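Side-chain contacts in peptidase M42 (Thaumarchaeota archaeon SCGC AB-539-E09, PDB 5DS0), which probably works as a metal-dependent aminopeptidase of the M42 (TET) family, trimming residues from the N-termini of peptides with a cobalt-bearing site, in a twelve-chain assembly: residues M7-T12 and L188-R193; G184-M189 and K334-A339; V41-D44 and S48-F51; K284-P289 and V343-K348. One frame throughout, in Å; residues are numbered along the deposited sequence.

Contact 1: residues M7-T12 and L188-R193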
loop_
_atom_site.group_PDB
_atom_site.type_symbol
_atom_site.label_atom_id
_atom_site.label_comp_id
_atom_site.label_asym_id
_atom_site.label_seq_id
_atom_site.Cartn_x
_atom_site.Cartn_y
_atom_site.Cartn_z
HETATM N N MSE C 7 42.266 22.597 -30.356
HETATM C CA MSE C 7 41.482 22.996 -29.201
HETATM C C MSE C 7 40.413 23.960 -29.594
HETATM O O MSE C 7 39.359 23.963 -28.969
HETATM C CB MSE C 7 42.369 23.579 -28.100
HETATM C CG MSE C 7 43.132 22.462 -27.378
HETATM SE SE MSE C 7 41.927 21.117 -26.506
HETATM C CE MSE C 7 42.721 19.536 -27.409
ATOM N N GLU C 8 40.669 24.792 -30.601
ATOM C CA GLU C 8 39.652 25.737 -31.103
ATOM C C GLU C 8 38.529 24.961 -31.786
ATOM O O GLU C 8 37.380 25.332 -31.676
ATOM C CB GLU C 8 40.262 26.788 -32.061
ATOM C CG GLU C 8 39.443 28.116 -32.351
ATOM C CD GLU C 8 40.193 29.130 -33.256
ATOM O OE1 GLU C 8 41.080 28.698 -34.059
ATOM O OE2 GLU C 8 39.894 30.383 -33.179
ATOM N N LEU C 9 38.871 23.866 -32.455
ATOM C CA LEU C 9 37.868 23.001 -33.039
ATOM C C LEU C 9 37.028 22.342 -31.959
ATOM O O LEU C 9 35.809 22.419 -31.991
ATOM C CB LEU C 9 38.508 21.924 -33.897
ATOM C CG LEU C 9 37.547 20.864 -34.437
ATOM C CD1 LEU C 9 36.574 21.493 -35.406
ATOM C CD2 LEU C 9 38.285 19.724 -35.109
HETATM N N MSE C 10 37.688 21.740 -30.976
HETATM C CA MSE C 10 36.981 21.106 -29.863
HETATM C C MSE C 10 36.005 22.074 -29.266
HETATM O O MSE C 10 34.840 21.774 -29.162
HETATM C CB MSE C 10 37.929 20.544 -28.801
HETATM C CG MSE C 10 37.196 19.477 -28.004
HETATM SE SE MSE C 10 38.268 18.766 -26.494
HETATM C CE MSE C 10 39.440 17.641 -27.607
ATOM N N LYS C 11 36.473 23.248 -28.869
ATOM C CA LYS C 11 35.611 24.264 -28.262
ATOM C C LYS C 11 34.409 24.582 -29.145
ATOM O O LYS C 11 33.278 24.623 -28.691
ATOM C CB LYS C 11 36.422 25.541 -27.992
ATOM C CG LYS C 11 35.664 26.665 -27.318
ATOM C CD LYS C 11 36.617 27.790 -26.966
ATOM C CE LYS C 11 36.123 28.641 -25.806
ATOM N NZ LYS C 11 35.054 29.566 -26.268
ATOM N N THR C 12 34.672 24.814 -30.412
ATOM C CA THR C 12 33.641 25.223 -31.334
ATOM C C THR C 12 32.581 24.153 -31.525
ATOM O O THR C 12 31.389 24.462 -31.591
ATOM C CB THR C 12 34.279 25.598 -32.673
ATOM O OG1 THR C 12 35.151 26.699 -32.441
ATOM C CG2 THR C 12 33.244 26.015 -33.690
ATOM N N LEU C 188 37.986 11.176 -35.197
ATOM C CA LEU C 188 38.135 10.703 -36.566
ATOM C C LEU C 188 38.661 11.799 -37.486
ATOM O O LEU C 188 39.463 11.533 -38.381
ATOM C CB LEU C 188 36.837 10.109 -37.105
ATOM C CG LEU C 188 35.605 10.998 -37.275
ATOM C CD1 LEU C 188 35.505 11.629 -38.658
ATOM C CD2 LEU C 188 34.356 10.170 -37.003
HETATM N N MSE C 189 38.229 13.028 -37.253
HETATM C CA MSE C 189 38.748 14.168 -38.008
HETATM C C MSE C 189 40.217 14.395 -37.750
HETATM O O MSE C 189 40.970 14.673 -38.674
HETATM C CB MSE C 189 37.972 15.425 -37.643
HETATM C CG MSE C 189 36.638 15.412 -38.366
HETATM SE SE MSE C 189 35.745 17.142 -38.114
HETATM C CE MSE C 189 35.201 16.991 -36.228
ATOM N N GLU C 190 40.635 14.299 -36.495
ATOM C CA GLU C 190 42.037 14.492 -36.153
ATOM C C GLU C 190 42.889 13.366 -36.687
ATOM O O GLU C 190 44.043 13.579 -37.048
ATOM C CB GLU C 190 42.225 14.610 -34.640
ATOM C CG GLU C 190 41.800 15.962 -34.084
ATOM C CD GLU C 190 42.657 17.095 -34.604
ATOM O OE1 GLU C 190 43.783 17.261 -34.088
ATOM O OE2 GLU C 190 42.227 17.781 -35.557
ATOM N N ALA C 191 42.335 12.161 -36.720
ATOM C CA ALA C 191 43.052 11.023 -37.263
ATOM C C ALA C 191 43.345 11.261 -38.736
ATOM O O ALA C 191 44.477 11.127 -39.175
ATOM C CB ALA C 191 42.248 9.751 -37.083
ATOM N N ILE C 192 42.323 11.616 -39.497
ATOM C CA ILE C 192 42.494 11.871 -40.915
ATOM C C ILE C 192 43.458 13.027 -41.141
ATOM O O ILE C 192 44.313 12.956 -42.023
ATOM C CB ILE C 192 41.139 12.138 -41.598
ATOM C CG1 ILE C 192 40.362 10.826 -41.710
ATOM C CG2 ILE C 192 41.327 12.720 -42.986
ATOM C CD1 ILE C 192 38.881 11.007 -41.947
ATOM N N ARG C 193 43.335 14.084 -40.348
ATOM C CA ARG C 193 44.220 15.233 -40.504
ATOM C C ARG C 193 45.655 14.825 -40.322
ATOM O O ARG C 193 46.500 15.139 -41.152
ATOM C CB ARG C 193 43.890 16.334 -39.504
ATOM C CG ARG C 193 44.812 17.540 -39.628
ATOM C CD ARG C 193 44.485 18.635 -38.633
ATOM N NE ARG C 193 44.799 18.279 -37.251
ATOM C CZ ARG C 193 46.011 18.260 -36.698
ATOM N NH1 ARG C 193 47.091 18.571 -37.398
ATOM N NH2 ARG C 193 46.124 17.893 -35.422
#
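Leu-9 reaches across from helix 2-15 and overlaps the tip of Met-189, present here as selenomethionine, its CD2 methyl lying 4.3 Å from CE of Met-189. The same CD2 comes within 4.4 Å of Glu-190 OE2, so one leucine methyl touches both the selenomethionine methyl and, loosely, one carboxylate oxygen. Leu-9 points toward helix 179-197, and with CG anti to the backbone N (chi1 174°) its CD2 reaches Met-189. The backbones stay well apart: the CA atoms of Leu-9 and Glu-190, the nearest across the gap, are 10.0 Å from each other.

Glu-190 is buried, and its charge is answered within its own helix. Arg-193, one turn on, takes it side-on: NH2 gives a nearly straight bond to OE1 (2.8 Å, 175°), and NE of Arg-193 gives one to OE2 of Glu-190 (3.1 Å). Both oxygens are met on their syn sides and lie in the guanidinium plane. Tyr-33 OH also bonds OE2 and Ser-6 OG bonds OE1, while Arg-193 NH1 has a second anionic partner in Asp-197.

Helix 24-34 closes in on both segments, Tyr-33 against Leu-9 and Cys-30 against Met-189. Phe-186 backs Leu-9, and Ile-192 rests on Phe-51 of strand 49-53, where these three helices pack beside the mixed sheet of the M42 catalytic domain.

Contact 2: residues G184-M189 and K334-A339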
loop_
_atom_site.group_PDB
_atom_site.type_symbol
_atom_site.label_atom_id
_atom_site.label_comp_id
_atom_site.label_asym_id
_atom_site.label_seq_id
_atom_site.Cartn_x
_atom_site.Cartn_y
_atom_site.Cartn_z
ATOM N N GLY C 184 33.845 11.923 -30.541
ATOM C CA GLY C 184 34.107 10.859 -31.514
ATOM C C GLY C 184 34.366 11.409 -32.910
ATOM O O GLY C 184 35.266 10.947 -33.613
ATOM N N ALA C 185 33.589 12.412 -33.303
ATOM C CA ALA C 185 33.807 13.101 -34.567
ATOM C C ALA C 185 35.149 13.809 -34.547
ATOM O O ALA C 185 35.875 13.807 -35.531
ATOM C CB ALA C 185 32.709 14.109 -34.802
ATOM N N PHE C 186 35.488 14.397 -33.405
ATOM C CA PHE C 186 36.771 15.059 -33.233
ATOM C C PHE C 186 37.925 14.099 -33.462
ATOM O O PHE C 186 38.886 14.439 -34.138
ATOM C CB PHE C 186 36.866 15.660 -31.831
ATOM C CG PHE C 186 38.198 16.282 -31.521
ATOM C CD1 PHE C 186 38.453 17.601 -31.855
ATOM C CD2 PHE C 186 39.175 15.554 -30.860
ATOM C CE1 PHE C 186 39.665 18.180 -31.555
ATOM C CE2 PHE C 186 40.390 16.124 -30.548
ATOM C CZ PHE C 186 40.636 17.440 -30.896
ATOM N N VAL C 187 37.824 12.903 -32.894
ATOM C CA VAL C 187 38.862 11.897 -33.041
ATOM C C VAL C 187 39.062 11.495 -34.491
ATOM O O VAL C 187 40.184 11.460 -34.970
ATOM C CB VAL C 187 38.525 10.643 -32.234
ATOM C CG1 VAL C 187 39.451 9.489 -32.600
ATOM C CG2 VAL C 187 38.649 10.935 -30.751
ATOM N N LEU C 188 37.986 11.176 -35.197
ATOM C CA LEU C 188 38.135 10.703 -36.566
ATOM C C LEU C 188 38.661 11.799 -37.486
ATOM O O LEU C 188 39.463 11.533 -38.381
ATOM C CB LEU C 188 36.837 10.109 -37.105
ATOM C CG LEU C 188 35.605 10.998 -37.275
ATOM C CD1 LEU C 188 35.505 11.629 -38.658
ATOM C CD2 LEU C 188 34.356 10.170 -37.003
HETATM N N MSE C 189 38.229 13.028 -37.253
HETATM C CA MSE C 189 38.748 14.168 -38.008
HETATM C C MSE C 189 40.217 14.395 -37.750
HETATM O O MSE C 189 40.970 14.673 -38.674
HETATM C CB MSE C 189 37.972 15.425 -37.643
HETATM C CG MSE C 189 36.638 15.412 -38.366
HETATM SE SE MSE C 189 35.745 17.142 -38.114
HETATM C CE MSE C 189 35.201 16.991 -36.228
ATOM N N LYS C 334 43.792 13.218 -22.393
ATOM C CA LYS C 334 44.742 12.146 -22.566
ATOM C C LYS C 334 44.079 10.917 -23.194
ATOM O O LYS C 334 44.638 10.338 -24.126
ATOM C CB LYS C 334 45.353 11.786 -21.228
ATOM C CG LYS C 334 46.509 10.816 -21.333
ATOM C CD LYS C 334 46.874 10.262 -19.974
ATOM C CE LYS C 334 47.948 9.202 -20.124
ATOM N NZ LYS C 334 48.148 8.437 -18.856
ATOM N N ASP C 335 42.915 10.518 -22.683
ATOM C CA ASP C 335 42.161 9.405 -23.272
ATOM C C ASP C 335 41.866 9.677 -24.750
ATOM O O ASP C 335 42.006 8.796 -25.601
ATOM C CB ASP C 335 40.815 9.207 -22.568
ATOM C CG ASP C 335 40.930 8.592 -21.165
ATOM O OD1 ASP C 335 42.005 8.043 -20.811
ATOM O OD2 ASP C 335 39.909 8.665 -20.408
ATOM N N THR C 336 41.446 10.907 -25.039
ATOM C CA THR C 336 41.131 11.348 -26.394
ATOM C C THR C 336 42.348 11.201 -27.308
ATOM O O THR C 336 42.261 10.649 -28.402
ATOM C CB THR C 336 40.682 12.824 -26.383
ATOM O OG1 THR C 336 39.589 12.955 -25.488
ATOM C CG2 THR C 336 40.251 13.299 -27.756
ATOM N N GLU C 337 43.484 11.708 -26.850
ATOM C CA GLU C 337 44.711 11.599 -27.607
ATOM C C GLU C 337 45.016 10.140 -27.939
ATOM O O GLU C 337 45.382 9.808 -29.069
ATOM C CB GLU C 337 45.858 12.243 -26.820
ATOM C CG GLU C 337 47.228 12.135 -27.472
ATOM C CD GLU C 337 47.275 12.692 -28.890
ATOM O OE1 GLU C 337 46.403 13.539 -29.239
ATOM O OE2 GLU C 337 48.204 12.313 -29.651
ATOM N N ASN C 338 44.896 9.276 -26.940
ATOM C CA ASN C 338 45.166 7.862 -27.129
ATOM C C ASN C 338 44.189 7.201 -28.080
ATOM O O ASN C 338 44.554 6.259 -28.781
ATOM C CB ASN C 338 45.171 7.125 -25.790
ATOM C CG ASN C 338 46.506 7.207 -25.086
ATOM O OD1 ASN C 338 47.556 7.279 -25.724
ATOM N ND2 ASN C 338 46.478 7.153 -23.770
ATOM N N ALA C 339 42.947 7.659 -28.085
ATOM C CA ALA C 339 41.980 7.135 -29.042
ATOM C C ALA C 339 42.396 7.494 -30.451
ATOM O O ALA C 339 42.285 6.685 -31.364
ATOM C CB ALA C 339 40.595 7.678 -28.749
#
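Phe-186 and Val-187 close round one methyl group, CG2 of Thr-336. Apolar contact does all the work between these two helix segments. The methyl sits 4.0 Å from CE2 of Phe-186 and equally near CD2 of that ring, with the two side chains crossing at about a right angle and the methyl set obliquely to the ring. Phe-186 leaves its helix across the line to the other segment, and chi1 (176°) carries the ring end up to Thr-336. Val-187 points toward the other segment and uses both branches: CG2 lies 4.1 Å from Thr-336 CG2 and 4.3 Å from Ala-339 CB, while its CG1 reaches the backbone of Ala-339, 4.2 Å from the carbonyl carbon of that residue.

These helices, 179-197 and 333-349, belong to the alpha/beta catalytic core of the M42 peptidases. Their short segments cross at -45° with axes 9.8 Å apart, and Ile-319 of strand 314-322 touches both Val-187 and Ala-339. Helix 179-197 carries near its start Asp-180, a ligand of both cobalt ions; the Val-187 side chain is about 13 Å from a cobalt ion.

Polar groups find their partners outside the two segments. Thr-336 CG2 is anti to its own N, which brings the methyl to the interface and puts OG1 beside the backbone N, where it bonds Ser-332 O. Asp-335 binds the backbone N of Gly-257 and Gly-259, one with each carboxylate oxygen, and Glu-337 forms a salt bridge with Arg-194, farther along helix 179-197.

Contact 3: residues V41-D44 and S48-F51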
loop_
_atom_site.group_PDB
_atom_site.type_symbol
_atom_site.label_atom_id
_atom_site.label_comp_id
_atom_site.label_asym_id
_atom_site.label_seq_id
_atom_site.Cartn_x
_atom_site.Cartn_y
_atom_site.Cartn_z
ATOM N N VAL C 41 34.442 14.663 -50.343
ATOM C CA VAL C 41 33.379 14.748 -49.339
ATOM C C VAL C 41 32.052 14.233 -49.901
ATOM O O VAL C 41 31.552 14.754 -50.883
ATOM C CB VAL C 41 33.168 16.203 -48.875
ATOM C CG1 VAL C 41 32.102 16.273 -47.786
ATOM C CG2 VAL C 41 34.474 16.818 -48.392
ATOM N N VAL C 42 31.476 13.222 -49.269
ATOM C CA VAL C 42 30.166 12.717 -49.679
ATOM C C VAL C 42 29.183 12.917 -48.537
ATOM O O VAL C 42 29.572 12.962 -47.368
ATOM C CB VAL C 42 30.190 11.222 -50.102
ATOM C CG1 VAL C 42 31.158 11.008 -51.255
ATOM C CG2 VAL C 42 30.549 10.303 -48.943
ATOM N N VAL C 43 27.902 13.006 -48.877
ATOM C CA VAL C 43 26.867 13.237 -47.883
ATOM C C VAL C 43 25.724 12.229 -48.028
ATOM O O VAL C 43 25.561 11.605 -49.072
ATOM C CB VAL C 43 26.332 14.695 -47.972
ATOM C CG1 VAL C 43 27.491 15.691 -47.959
ATOM C CG2 VAL C 43 25.463 14.893 -49.202
ATOM N N ASP C 44 24.942 12.052 -46.968
ATOM C CA ASP C 44 23.644 11.406 -47.113
ATOM C C ASP C 44 22.574 12.498 -47.094
ATOM O O ASP C 44 22.862 13.670 -46.786
ATOM C CB ASP C 44 23.438 10.251 -46.091
ATOM C CG ASP C 44 23.226 10.721 -44.649
ATOM O OD1 ASP C 44 22.937 11.915 -44.417
ATOM O OD2 ASP C 44 23.335 9.870 -43.736
ATOM N N SER C 48 24.233 13.751 -42.855
ATOM C CA SER C 48 25.556 13.224 -42.492
ATOM C C SER C 48 26.562 13.637 -43.537
ATOM O O SER C 48 26.316 13.463 -44.728
ATOM C CB SER C 48 25.574 11.696 -42.422
ATOM O OG SER C 48 24.501 11.177 -41.658
ATOM N N VAL C 49 27.680 14.205 -43.100
ATOM C CA VAL C 49 28.796 14.441 -44.014
ATOM C C VAL C 49 29.928 13.440 -43.705
ATOM O O VAL C 49 30.195 13.099 -42.552
ATOM C CB VAL C 49 29.330 15.906 -44.061
ATOM C CG1 VAL C 49 28.262 17.017 -44.058
ATOM C CG2 VAL C 49 30.215 16.142 -42.884
ATOM N N THR C 50 30.586 12.996 -44.766
ATOM C CA THR C 50 31.579 11.955 -44.709
ATOM C C THR C 50 32.819 12.391 -45.503
ATOM O O THR C 50 32.718 12.807 -46.646
ATOM C CB THR C 50 31.010 10.643 -45.305
ATOM O OG1 THR C 50 29.750 10.316 -44.688
ATOM C CG2 THR C 50 31.989 9.483 -45.124
ATOM N N PHE C 51 33.985 12.249 -44.888
ATOM C CA PHE C 51 35.241 12.692 -45.456
ATOM C C PHE C 51 36.069 11.502 -45.860
ATOM O O PHE C 51 36.312 10.610 -45.046
ATOM C CB PHE C 51 36.008 13.491 -44.415
ATOM C CG PHE C 51 35.222 14.620 -43.843
ATOM C CD1 PHE C 51 35.024 15.771 -44.588
ATOM C CD2 PHE C 51 34.655 14.530 -42.587
ATOM C CE1 PHE C 51 34.284 16.824 -44.079
ATOM C CE2 PHE C 51 33.923 15.579 -42.067
ATOM C CZ PHE C 51 33.737 16.729 -42.811
#
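Asp-44 OD2 is gripped by three hydroxyls: Ser-48 OG, which donates to it at 2.7 Å, and those of Thr-223 and Thr-224 from helix 219-228. This carboxylate closes the turn end of the antiparallel beta hairpin formed by strands 40-43 and 49-53. Its other oxygen, OD1, accepts the backbone N of Ser-48 at 2.7 Å, and both Ser-48 donors arrive from above the carboxylate plane. Asp-44 CG stands between its backbone N and carbonyl carbon (chi1 72°), which turns the carboxylate back over the turn. A leucine in its place would probably leave Ser-48 N and the three hydroxyls without their carboxylate acceptors and the turn less firmly tied. Asp-44 also packs on Ala-310 of a second subunit.

Backbone bonds continue the ladder: Asp-44 N donates to Ser-48 O, and Val-42 pairs with Thr-50 through two bonds, Val-42 N to Thr-50 O (2.9 Å) and Thr-50 N to Val-42 O (2.8 Å). On the face of Val-42 and Thr-50, the valine CG2 lies 3.7 Å from Thr-50 CB, and Thr-50 OG1 bonds Ser-209 on the next strand. The opposite face carries the non-hydrogen-bonded pairs. Val-43 and Val-49 meet through their CG1 methyls; Val-41 and Phe-51 run alongside each other in the same direction, with Val-41 CG2 4.0 Å from Phe-51 CD1.

Contact 4: residues K284-P289 and V343-K348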
loop_
_atom_site.group_PDB
_atom_site.type_symbol
_atom_site.label_atom_id
_atom_site.label_comp_id
_atom_site.label_asym_id
_atom_site.label_seq_id
_atom_site.Cartn_x
_atom_site.Cartn_y
_atom_site.Cartn_z
ATOM N N LYS C 284 47.904 -3.244 -27.522
ATOM C CA LYS C 284 48.953 -3.789 -26.658
ATOM C C LYS C 284 50.332 -3.567 -27.255
ATOM O O LYS C 284 51.263 -3.182 -26.558
ATOM C CB LYS C 284 48.753 -5.286 -26.443
ATOM C CG LYS C 284 49.609 -5.834 -25.331
ATOM C CD LYS C 284 49.582 -7.345 -25.281
ATOM C CE LYS C 284 50.333 -7.823 -24.046
ATOM N NZ LYS C 284 50.564 -9.294 -24.079
ATOM N N GLN C 285 50.441 -3.840 -28.549
ATOM C CA GLN C 285 51.670 -3.684 -29.297
ATOM C C GLN C 285 52.108 -2.225 -29.370
ATOM O O GLN C 285 53.294 -1.931 -29.255
ATOM C CB GLN C 285 51.474 -4.257 -30.693
ATOM C CG GLN C 285 52.717 -4.286 -31.574
ATOM C CD GLN C 285 52.397 -4.706 -33.005
ATOM O OE1 GLN C 285 51.287 -4.457 -33.518
ATOM N NE2 GLN C 285 53.377 -5.312 -33.672
ATOM N N ALA C 286 51.153 -1.316 -29.537
ATOM C CA ALA C 286 51.432 0.126 -29.549
ATOM C C ALA C 286 51.503 0.750 -28.147
ATOM O O ALA C 286 51.691 1.957 -28.024
ATOM C CB ALA C 286 50.378 0.838 -30.365
ATOM N N GLN C 287 51.355 -0.077 -27.113
ATOM C CA GLN C 287 51.379 0.356 -25.724
ATOM C C GLN C 287 50.353 1.448 -25.400
ATOM O O GLN C 287 50.594 2.332 -24.578
ATOM C CB GLN C 287 52.769 0.808 -25.329
ATOM C CG GLN C 287 53.757 -0.325 -25.309
ATOM C CD GLN C 287 55.063 0.063 -24.634
ATOM O OE1 GLN C 287 55.448 1.238 -24.582
ATOM N NE2 GLN C 287 55.724 -0.922 -24.048
ATOM N N ILE C 288 49.177 1.337 -25.996
ATOM C CA ILE C 288 48.081 2.250 -25.719
ATOM C C ILE C 288 47.138 1.583 -24.736
ATOM O O ILE C 288 46.597 0.513 -25.028
ATOM C CB ILE C 288 47.331 2.588 -27.011
ATOM C CG1 ILE C 288 48.259 3.369 -27.946
ATOM C CG2 ILE C 288 46.095 3.400 -26.712
ATOM C CD1 ILE C 288 47.780 3.467 -29.380
ATOM N N PRO C 289 46.933 2.201 -23.563
ATOM C CA PRO C 289 46.027 1.596 -22.581
ATOM C C PRO C 289 44.607 1.473 -23.142
ATOM O O PRO C 289 44.138 2.381 -23.845
ATOM C CB PRO C 289 46.065 2.583 -21.416
ATOM C CG PRO C 289 46.415 3.894 -22.037
ATOM C CD PRO C 289 47.333 3.566 -23.177
ATOM N N VAL C 343 43.348 4.669 -33.348
ATOM C CA VAL C 343 42.633 4.555 -34.627
ATOM C C VAL C 343 43.632 4.610 -35.790
ATOM O O VAL C 343 43.496 3.858 -36.750
ATOM C CB VAL C 343 41.456 5.580 -34.862
ATOM C CG1 VAL C 343 40.203 5.188 -34.090
ATOM C CG2 VAL C 343 41.825 7.006 -34.518
ATOM N N ILE C 344 44.656 5.448 -35.674
ATOM C CA ILE C 344 45.691 5.520 -36.690
ATOM C C ILE C 344 46.414 4.179 -36.838
ATOM O O ILE C 344 46.551 3.669 -37.948
ATOM C CB ILE C 344 46.677 6.659 -36.385
ATOM C CG1 ILE C 344 45.997 8.011 -36.652
ATOM C CG2 ILE C 344 47.938 6.539 -37.225
ATOM C CD1 ILE C 344 46.751 9.223 -36.146
ATOM N N GLU C 345 46.852 3.602 -35.722
ATOM C CA GLU C 345 47.534 2.312 -35.764
ATOM C C GLU C 345 46.665 1.245 -36.407
ATOM O O GLU C 345 47.160 0.382 -37.118
ATOM C CB GLU C 345 47.935 1.852 -34.363
ATOM C CG GLU C 345 48.938 2.737 -33.645
ATOM C CD GLU C 345 50.115 3.124 -34.513
ATOM O OE1 GLU C 345 50.877 2.228 -34.945
ATOM O OE2 GLU C 345 50.298 4.331 -34.731
ATOM N N LEU C 346 45.373 1.274 -36.126
ATOM C CA LEU C 346 44.457 0.291 -36.697
ATOM C C LEU C 346 44.391 0.461 -38.198
ATOM O O LEU C 346 44.567 -0.498 -38.944
ATOM C CB LEU C 346 43.058 0.444 -36.117
ATOM C CG LEU C 346 42.923 0.141 -34.630
ATOM C CD1 LEU C 346 41.539 0.536 -34.165
ATOM C CD2 LEU C 346 43.172 -1.324 -34.337
ATOM N N ILE C 347 44.163 1.688 -38.632
ATOM C CA ILE C 347 44.048 1.981 -40.049
ATOM C C ILE C 347 45.315 1.598 -40.823
ATOM O O ILE C 347 45.230 1.090 -41.935
ATOM C CB ILE C 347 43.698 3.471 -40.256
ATOM C CG1 ILE C 347 42.269 3.723 -39.797
ATOM C CG2 ILE C 347 43.840 3.890 -41.713
ATOM C CD1 ILE C 347 41.979 5.172 -39.527
ATOM N N LYS C 348 46.482 1.869 -40.245
ATOM C CA LYS C 348 47.743 1.458 -40.847
ATOM C C LYS C 348 47.763 -0.022 -41.199
ATOM O O LYS C 348 48.266 -0.392 -42.254
ATOM C CB LYS C 348 48.915 1.772 -39.919
ATOM C CG LYS C 348 49.407 3.211 -40.025
ATOM C CD LYS C 348 50.410 3.631 -38.951
ATOM C CE LYS C 348 51.749 2.963 -39.135
ATOM N NZ LYS C 348 52.508 2.998 -37.858
#
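Ala-286 and Glu-345 point at each other across the gap between a helix end and a helix flank. The alanine methyl meets the glutamate stem rather than its charge: Ala-286 CB lies 4.1 Å from Glu-345 CG. Ile-288 comes to the same carbon at longer range, its CD1 4.5 Å from Glu-345 CG, so two apolar groups converge on one methylene.

The turn from Ala-286 to Ile-288 makes this possible. Gln-287, with positive phi (56°), ends helix 273-285 in a Schellman motif, and the chain reverses so that Ala-286 before it and Ile-288 after it both face helix 333-349. Ile-288 also touches Asn-338 and Arg-341 of that helix, and Val-282 adds to the cover over Glu-345.

The Glu-345 chain is bent at chi2 (-47°), so its carboxylate turns off the line of the stem. Along its own helix, OE1 forms a salt bridge with Arg-349 NH1 and a long, weak one with Lys-348 NZ, 3.4 Å away. The glutamate thus works two ways: its CG methylene gives the neighbouring turn an apolar surface, while its charge, probably kept ionised by the two cations, is balanced inside helix 333-349 and asks nothing of the residues opposite.

Helix 179-197 ties contacts 1 and 2 together, and helix 333-349 does the same for contacts 2 and 4, making a chain of packed helices. Phe-186 of contact 2 lies against Met-10 of contact 1; Val-187 and Ala-191 each touch Val-343 of contact 4. Contacts 1 and 2 are buried and meet mainly through apolar side chains, whereas contact 4, farther from the chain centre, is only partly buried and uses the stem of a charged residue. Contact 3 differs in kind: a local hairpin held by backbone and carboxylate bonds, it is mostly buried, with only Val-41 and Val-43 exposed, and it touches contact 1 but neither of the other two.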